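Local coordinates for protein carbonic anhydrase (Neosartorya fumigata, PDB 6LAI) that probably catalyses the reversible hydration of carbon dioxide to hydrogencarbonate, using one zinc ion per subunit as a beta-class carbonic anhydrase, at residues Gln12-Asp17 with Gly175-Glu180; Ile94-Val99 with Glu129-Leu134. The protein carries 1 engineered substitution. All blocks are in the same frame, centred on the assembly; numbering follows the deposited sequence.

Contact 1 of 2, residues Gln12-Asp17 with Gly175-Glu180; sequences QPLSLD and GYQLIE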
ATOM      1  N   GLN A  12       1.686 -13.450  20.793  1.00 28.39           N
ATOM      2  CA  GLN A  12       3.074 -13.619  21.260  1.00 30.18           C
ATOM      3  C   GLN A  12       3.915 -12.434  20.817  1.00 28.97           C
ATOM      4  O   GLN A  12       4.070 -12.204  19.614  1.00 23.08           O
ATOM      5  CB  GLN A  12       3.666 -14.905  20.700  1.00 33.56           C
ATOM      6  CG  GLN A  12       5.132 -15.071  21.067  1.00 38.75           C
ATOM      7  CD  GLN A  12       5.561 -16.489  20.811  1.00 46.40           C
ATOM      8  OE1 GLN A  12       5.040 -17.425  21.419  1.00 54.17           O
ATOM      9  NE2 GLN A  12       6.493 -16.650  19.892  1.00 47.60           N
ATOM     10  N   PRO A  13       4.529 -11.687  21.760  1.00 27.74           N
ATOM     11  CA  PRO A  13       5.482 -10.638  21.427  1.00 28.54           C
ATOM     12  C   PRO A  13       6.613 -11.159  20.526  1.00 29.84           C
ATOM     13  O   PRO A  13       7.138 -12.194  20.775  1.00 28.92           O
ATOM     14  CB  PRO A  13       6.023 -10.159  22.789  1.00 31.35           C
ATOM     15  CG  PRO A  13       4.933 -10.533  23.760  1.00 31.64           C
ATOM     16  CD  PRO A  13       4.356 -11.828  23.228  1.00 29.68           C
ATOM     17  N   LEU A  14       6.914 -10.446  19.443  1.00 29.24           N
ATOM     18  CA  LEU A  14       8.022 -10.788  18.518  1.00 29.48           C
ATOM     19  C   LEU A  14       9.347 -10.414  19.193  1.00 32.72           C
ATOM     20  O   LEU A  14       9.423  -9.359  19.822  1.00 38.59           O
ATOM     21  CB  LEU A  14       7.847 -10.017  17.205  1.00 28.41           C
ATOM     22  CG  LEU A  14       6.577 -10.352  16.435  1.00 29.29           C
ATOM     23  CD1 LEU A  14       6.293  -9.286  15.371  1.00 30.20           C
ATOM     24  CD2 LEU A  14       6.689 -11.729  15.811  1.00 30.78           C
ATOM     25  N   SER A  15      10.370 -11.236  19.036  1.00 32.76           N
ATOM     26  CA  SER A  15      11.782 -10.833  19.228  1.00 33.96           C
ATOM     27  C   SER A  15      12.315 -10.493  17.849  1.00 27.98           C
ATOM     28  O   SER A  15      12.229 -11.364  16.983  1.00 30.90           O
ATOM     29  CB  SER A  15      12.621 -11.923  19.860  1.00 38.09           C
ATOM     30  OG  SER A  15      11.828 -12.852  20.563  1.00 44.80           O
ATOM     31  N   LEU A  16      12.828  -9.280  17.677  1.00 27.43           N
ATOM     32  CA  LEU A  16      13.205  -8.755  16.333  1.00 28.52           C
ATOM     33  C   LEU A  16      14.283  -9.640  15.711  1.00 32.91           C
ATOM     34  O   LEU A  16      14.370  -9.675  14.455  1.00 32.90           O
ATOM     35  CB  LEU A  16      13.661  -7.299  16.432  1.00 31.55           C
ATOM     36  CG  LEU A  16      12.561  -6.250  16.568  1.00 35.12           C
ATOM     37  CD1 LEU A  16      11.690  -6.482  17.786  1.00 39.48           C
ATOM     38  CD2 LEU A  16      13.156  -4.856  16.598  1.00 39.35           C
ATOM     39  N   ASP A  17      15.067 -10.365  16.522  1.00 26.59           N
ATOM     40  CA  ASP A  17      16.199 -11.178  16.012  1.00 27.58           C
ATOM     41  C   ASP A  17      15.747 -12.592  15.642  1.00 29.36           C
ATOM     42  O   ASP A  17      16.612 -13.333  15.166  1.00 31.56           O
ATOM     43  CB  ASP A  17      17.371 -11.205  16.998  1.00 26.53           C
ATOM     44  CG  ASP A  17      17.094 -11.877  18.331  1.00 29.84           C
ATOM     45  OD1 ASP A  17      18.064 -12.082  19.066  1.00 26.70           O
ATOM     46  OD2 ASP A  17      15.925 -12.197  18.617  1.00 30.38           O
ATOM     47  N   GLY A 175       5.405  -5.503  17.972  1.00 21.17           N
ATOM     48  CA  GLY A 175       4.497  -6.372  17.217  1.00 20.93           C
ATOM     49  C   GLY A 175       4.225  -7.635  17.984  1.00 20.47           C
ATOM     50  O   GLY A 175       5.061  -7.994  18.861  1.00 22.52           O
ATOM     51  N   TYR A 176       3.086  -8.232  17.727  1.00 19.91           N
ATOM     52  CA  TYR A 176       2.599  -9.465  18.403  1.00 21.34           C
ATOM     53  C   TYR A 176       2.157 -10.413  17.315  1.00 22.26           C
ATOM     54  O   TYR A 176       1.260 -10.037  16.534  1.00 21.12           O
ATOM     55  CB  TYR A 176       1.454  -9.176  19.374  1.00 22.99           C
ATOM     56  CG  TYR A 176       1.831  -8.183  20.447  1.00 24.95           C
ATOM     57  CD1 TYR A 176       2.267  -8.589  21.697  1.00 29.73           C
ATOM     58  CD2 TYR A 176       1.786  -6.838  20.197  1.00 24.89           C
ATOM     59  CE1 TYR A 176       2.694  -7.660  22.639  1.00 28.19           C
ATOM     60  CE2 TYR A 176       2.215  -5.897  21.110  1.00 28.68           C
ATOM     61  CZ  TYR A 176       2.659  -6.313  22.351  1.00 31.79           C
ATOM     62  OH  TYR A 176       3.052  -5.367  23.249  1.00 35.34           O
ATOM     63  N   GLN A 177       2.730 -11.615  17.303  1.00 20.56           N
ATOM     64  CA  GLN A 177       2.328 -12.622  16.338  1.00 20.89           C
ATOM     65  C   GLN A 177       1.025 -13.254  16.831  1.00 23.69           C
ATOM     66  O   GLN A 177       0.885 -13.535  18.044  1.00 22.90           O
ATOM     67  CB  GLN A 177       3.444 -13.641  16.144  1.00 22.59           C
ATOM     68  CG  GLN A 177       3.095 -14.664  15.089  1.00 27.16           C
ATOM     69  CD  GLN A 177       4.113 -15.767  15.046  1.00 26.50           C
ATOM     70  OE1 GLN A 177       5.106 -15.761  15.781  1.00 29.56           O
ATOM     71  NE2 GLN A 177       3.853 -16.715  14.168  1.00 30.15           N
ATOM     72  N   LEU A 178       0.115 -13.513  15.907  1.00 20.48           N
ATOM     73  CA  LEU A 178      -1.089 -14.317  16.185  1.00 22.81           C
ATOM     74  C   LEU A 178      -0.709 -15.795  16.007  1.00 27.66           C
ATOM     75  O   LEU A 178      -0.285 -16.194  14.910  1.00 30.52           O
ATOM     76  CB  LEU A 178      -2.227 -13.842  15.286  1.00 28.98           C
ATOM     77  CG  LEU A 178      -2.917 -12.577  15.784  1.00 29.90           C
ATOM     78  CD1 LEU A 178      -3.733 -11.896  14.711  1.00 34.92           C
ATOM     79  CD2 LEU A 178      -3.815 -12.893  16.972  1.00 34.62           C
ATOM     80  N   ILE A 179      -0.733 -16.567  17.100  1.00 32.99           N
ATOM     81  CA  ILE A 179      -0.300 -18.001  17.045  1.00 40.47           C
ATOM     82  C   ILE A 179      -1.509 -18.890  16.709  1.00 51.33           C
ATOM     83  O   ILE A 179      -1.447 -19.527  15.634  1.00 62.94           O
ATOM     84  CB  ILE A 179       0.512 -18.416  18.290  1.00 49.24           C
ATOM     85  CG1 ILE A 179       1.965 -17.949  18.129  1.00 48.82           C
ATOM     86  CG2 ILE A 179       0.427 -19.919  18.563  1.00 50.88           C
ATOM     87  CD1 ILE A 179       2.869 -18.324  19.292  1.00 51.04           C
ATOM     88  N   GLU A 180      -2.572 -18.927  17.519  1.00 55.23           N
ATOM     89  CA  GLU A 180      -3.825 -19.652  17.143  1.00 66.38           C
ATOM     90  C   GLU A 180      -3.534 -21.104  16.718  1.00 58.17           C
ATOM     91  O   GLU A 180      -2.706 -21.856  17.233  1.00 53.38           O
ATOM     92  CB  GLU A 180      -4.509 -18.910  15.987  1.00 65.59           C
ATOM     93  CG  GLU A 180      -5.997 -19.209  15.856  1.00 67.93           C
ATOM     94  CD  GLU A 180      -6.318 -20.520  15.163  1.00 72.59           C
ATOM     95  OE1 GLU A 180      -5.666 -20.814  14.147  1.00 78.19           O
ATOM     96  OE2 GLU A 180      -7.203 -21.251  15.656  1.00 77.58           O
TER

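Contact 2 of 2, residues Ile94-Val99 with Glu129-Leu134; sequences IASGEV and ERDRAL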
ATOM      1  N   ILE A  94     -10.381   1.773  10.254  1.00 15.43           N
ATOM      2  CA  ILE A  94     -11.161   0.968   9.287  1.00 15.94           C
ATOM      3  C   ILE A  94     -11.711  -0.261   9.983  1.00 17.67           C
ATOM      4  O   ILE A  94     -12.974  -0.509   9.892  1.00 18.68           O
ATOM      5  CB  ILE A  94     -10.258   0.650   8.075  1.00 16.33           C
ATOM      6  CG1 ILE A  94      -9.921   1.959   7.346  1.00 17.47           C
ATOM      7  CG2 ILE A  94     -10.937  -0.364   7.155  1.00 17.75           C
ATOM      8  CD1 ILE A  94      -8.836   1.907   6.297  1.00 19.44           C
ATOM      9  N   ALA A  95     -10.845  -1.073  10.604  1.00 17.26           N
ATOM     10  CA  ALA A  95     -11.297  -2.272  11.346  1.00 18.54           C
ATOM     11  C   ALA A  95     -11.705  -1.795  12.747  1.00 21.69           C
ATOM     12  O   ALA A  95     -10.972  -2.059  13.691  1.00 19.53           O
ATOM     13  CB  ALA A  95     -10.233  -3.330  11.384  1.00 20.37           C
ATOM     14  N   SER A  96     -12.811  -1.065  12.854  1.00 21.78           N
ATOM     15  CA  SER A  96     -13.278  -0.497  14.136  1.00 24.11           C
ATOM     16  C   SER A  96     -14.787  -0.328  14.111  1.00 23.30           C
ATOM     17  O   SER A  96     -15.383  -0.307  13.015  1.00 22.70           O
ATOM     18  CB  SER A  96     -12.569   0.789  14.542  1.00 29.69           C
ATOM     19  OG  SER A  96     -13.110   1.936  13.934  1.00 32.46           O
ATOM     20  N   GLY A  97     -15.368  -0.213  15.298  1.00 25.78           N
ATOM     21  CA  GLY A  97     -16.775   0.173  15.457  1.00 27.00           C
ATOM     22  C   GLY A  97     -17.737  -0.795  14.807  1.00 29.96           C
ATOM     23  O   GLY A  97     -17.385  -2.021  14.696  1.00 24.53           O
ATOM     24  N   GLU A  98     -18.918  -0.280  14.431  1.00 32.21           N
ATOM     25  CA  GLU A  98     -20.056  -1.066  13.885  1.00 35.56           C
ATOM     26  C   GLU A  98     -20.310  -0.717  12.416  1.00 40.19           C
ATOM     27  O   GLU A  98     -20.834  -1.581  11.728  1.00 43.54           O
ATOM     28  CB  GLU A  98     -21.336  -0.878  14.708  1.00 40.57           C
ATOM     29  CG  GLU A  98     -21.218  -1.280  16.169  1.00 42.20           C
ATOM     30  CD  GLU A  98     -20.878  -2.736  16.436  1.00 47.88           C
ATOM     31  OE1 GLU A  98     -20.393  -3.020  17.553  1.00 48.07           O
ATOM     32  OE2 GLU A  98     -21.088  -3.583  15.521  1.00 52.67           O
ATOM     33  N   VAL A  99     -19.931   0.463  11.929  1.00 41.17           N
ATOM     34  CA  VAL A  99     -20.269   0.868  10.531  1.00 45.28           C
ATOM     35  C   VAL A  99     -19.313   1.983  10.092  1.00 44.49           C
ATOM     36  O   VAL A  99     -18.767   2.657  10.994  1.00 42.88           O
ATOM     37  CB  VAL A  99     -21.775   1.228  10.419  1.00 49.90           C
ATOM     38  CG1 VAL A  99     -22.433   1.454  11.775  1.00 46.91           C
ATOM     39  CG2 VAL A  99     -22.075   2.397   9.480  1.00 50.30           C
ATOM     40  N   GLU A 129     -11.551  -2.146  23.714  1.00 31.55           N
ATOM     41  CA  GLU A 129     -11.203  -3.586  23.739  1.00 29.11           C
ATOM     42  C   GLU A 129     -11.964  -4.271  22.602  1.00 27.61           C
ATOM     43  O   GLU A 129     -11.438  -5.176  21.980  1.00 28.70           O
ATOM     44  CB  GLU A 129     -11.483  -4.162  25.125  1.00 32.39           C
ATOM     45  CG  GLU A 129     -10.477  -3.726  26.150  1.00 33.25           C
ATOM     46  CD  GLU A 129      -9.015  -4.038  25.886  1.00 38.42           C
ATOM     47  OE1 GLU A 129      -8.202  -3.179  26.085  1.00 43.46           O
ATOM     48  OE2 GLU A 129      -8.704  -5.158  25.488  1.00 48.76           O
ATOM     49  N   ARG A 130     -13.183  -3.839  22.351  1.00 24.86           N
ATOM     50  CA  ARG A 130     -13.937  -4.406  21.226  1.00 27.56           C
ATOM     51  C   ARG A 130     -13.245  -4.104  19.886  1.00 24.73           C
ATOM     52  O   ARG A 130     -13.168  -4.979  19.086  1.00 24.48           O
ATOM     53  CB  ARG A 130     -15.362  -3.879  21.228  1.00 34.46           C
ATOM     54  CG  ARG A 130     -16.183  -4.505  20.123  1.00 38.31           C
ATOM     55  CD  ARG A 130     -17.654  -4.305  20.325  1.00 42.70           C
ATOM     56  NE  ARG A 130     -18.105  -4.531  21.684  1.00 46.92           N
ATOM     57  CZ  ARG A 130     -19.189  -3.965  22.182  1.00 46.68           C
ATOM     58  NH1 ARG A 130     -19.579  -4.235  23.409  1.00 48.03           N
ATOM     59  NH2 ARG A 130     -19.893  -3.142  21.443  1.00 45.41           N
ATOM     60  N   ASP A 131     -12.764  -2.882  19.690  1.00 23.79           N
ATOM     61  CA  ASP A 131     -12.068  -2.518  18.431  1.00 21.99           C
ATOM     62  C   ASP A 131     -10.785  -3.350  18.308  1.00 20.81           C
ATOM     63  O   ASP A 131     -10.491  -3.834  17.237  1.00 18.88           O
ATOM     64  CB  ASP A 131     -11.776  -1.020  18.414  1.00 21.00           C
ATOM     65  CG  ASP A 131     -12.980  -0.156  18.083  1.00 24.78           C
ATOM     66  OD1 ASP A 131     -13.984  -0.693  17.702  1.00 22.94           O
ATOM     67  OD2 ASP A 131     -12.846   1.045  18.199  1.00 25.23           O
ATOM     68  N   ARG A 132     -10.089  -3.513  19.422  1.00 19.44           N
ATOM     69  CA  ARG A 132      -8.837  -4.298  19.422  1.00 19.22           C
ATOM     70  C   ARG A 132      -9.120  -5.741  19.003  1.00 20.12           C
ATOM     71  O   ARG A 132      -8.339  -6.276  18.305  1.00 19.84           O
ATOM     72  CB  ARG A 132      -8.201  -4.250  20.809  1.00 21.93           C
ATOM     73  CG  ARG A 132      -7.691  -2.876  21.197  1.00 24.91           C
ATOM     74  CD  ARG A 132      -7.238  -2.929  22.623  1.00 28.05           C
ATOM     75  NE  ARG A 132      -5.920  -3.485  22.753  1.00 26.03           N
ATOM     76  CZ  ARG A 132      -4.801  -2.829  22.556  1.00 23.35           C
ATOM     77  NH1 ARG A 132      -4.817  -1.568  22.181  1.00 24.55           N
ATOM     78  NH2 ARG A 132      -3.658  -3.435  22.753  1.00 26.48           N
ATOM     79  N   ALA A 133     -10.204  -6.325  19.484  1.00 21.44           N
ATOM     80  CA  ALA A 133     -10.555  -7.701  19.084  1.00 20.03           C
ATOM     81  C   ALA A 133     -10.865  -7.755  17.588  1.00 18.68           C
ATOM     82  O   ALA A 133     -10.474  -8.689  16.930  1.00 18.10           O
ATOM     83  CB  ALA A 133     -11.729  -8.190  19.899  1.00 20.33           C
ATOM     84  N   LEU A 134     -11.556  -6.746  17.082  1.00 17.78           N
ATOM     85  CA  LEU A 134     -11.892  -6.718  15.640  1.00 19.12           C
ATOM     86  C   LEU A 134     -10.599  -6.645  14.824  1.00 15.88           C
ATOM     87  O   LEU A 134     -10.543  -7.231  13.811  1.00 16.74           O
ATOM     88  CB  LEU A 134     -12.759  -5.491  15.371  1.00 21.34           C
ATOM     89  CG  LEU A 134     -13.603  -5.520  14.108  1.00 25.35           C
ATOM     90  CD1 LEU A 134     -14.470  -6.767  14.065  1.00 27.48           C
ATOM     91  CD2 LEU A 134     -14.487  -4.286  14.045  1.00 26.19           C
TER

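Contact 1 of 2, residues Gln12-Asp17 with Gly175-Glu180
Pro13 and Tyr176 meet on one side of a short antiparallel pairing, while Gln12 and Gln177 stand on the other. The proline ring lies at a slant to the phenol, its CG 3.8 Å from Tyr176 CE1. Because Tyr176 CG is anti to its own carbonyl carbon (chi1 -58°), CD1 and CE1 lie next to the proline; the hydroxyl at the far end bonds Thr172. Gln12 and Gln177 form the hydrogen-bonded pair, with Gln12 N 2.9 Å from Gln177 O and Gln177 N 2.7 Å from Gln12 O. The next rung, Leu14 N to Gly175 O at 3.1 Å, is nearly straight at the hydrogen (176°), although the donor sits above the carbonyl plane. Past this rung Leu14 runs almost at right angles to Gln177, placing CD2 3.8 Å from Gln177 CB; its CD1 lies over the backbone of Gly175, 3.9 Å from the CA. At the other end Ile179 lays CD1 against the amide of Gln12, 3.2 Å from OE1; the extended glutamine chain stands on the Gln177 face of the sheet. Strand 11-13 is the outermost strand on this side of the mixed sheet within the chain, and strand 174-178 bonds onward to strand 162-169. Three backbone bonds therefore fix the register: the main chain sets the pairing, and the side chains add mostly apolar packing along both faces.

Contact 2 of 2, residues Ile94-Val99 with Glu129-Leu134
Gly97 N donates to Asp131 OD1 over 2.8 Å, the one hydrogen bond found between Ile94-Val99 and Glu129-Leu134, a part of helix 128-148. The Ile94-Val99 loop follows zinc ligands His89 and Cys92 in the beta-carbonic anhydrase fold, and Ala95 forms the centre of an inverse gamma turn in it. The bond is nearly straight at the hydrogen (174°), yet OD1 is met from above the carboxylate plane, 41° out of it. Asp131 CG is anti to its carbonyl carbon, a setting that carries the carboxylate from the helix to the loop. Its other oxygen, OD2, lies 3.7 Å from Ser96 CB, so the group covers the Ser96-Gly97 link; the serine hydroxyl itself bonds His93 O. One helical turn further on, Leu134 points at the loop and sets CD2 3.8 Å from Ser96 N. That methyl also approaches Gly97 O, which accepts a hydrogen bond from Arg115 of helix 107-117. The loop is thus held by two helices through the N-H and the C=O of one glycine, Gly97, whose positive phi suits that residue. Toward the outer end, Glu98 and Arg130 cross at about a right angle, their carboxylate and guanidinium planes 60° apart. Arg130 NH1 bonds Leu125 O, whereas NH2 makes a long salt bridge with Glu98 OE1, 3.9 Å away.

Overall arrangement
The centres of contacts 1 and 2 lie 21 Å apart, and their nearest atoms are about 7 Å from each other without touching. Along the chain the order is 12-17, 94-99, 129-134, 175-180, so contact 2 falls wholly within the span that contact 1 closes. Contact 1 lies at one border of the mixed sheet; contact 2 joins a loop to helix 128-148. That helix links the two regions: it supplies Asp131 to contact 2, and farther along Val139 and Leu140 pack on Leu178. Contact 2 has the side chain of Ala95 about 6 Å from the zinc ion; contact 1, joining segments close to the two ends of the modelled chain, has Gly175 about 9 Å from the side chain of zinc ligand His89.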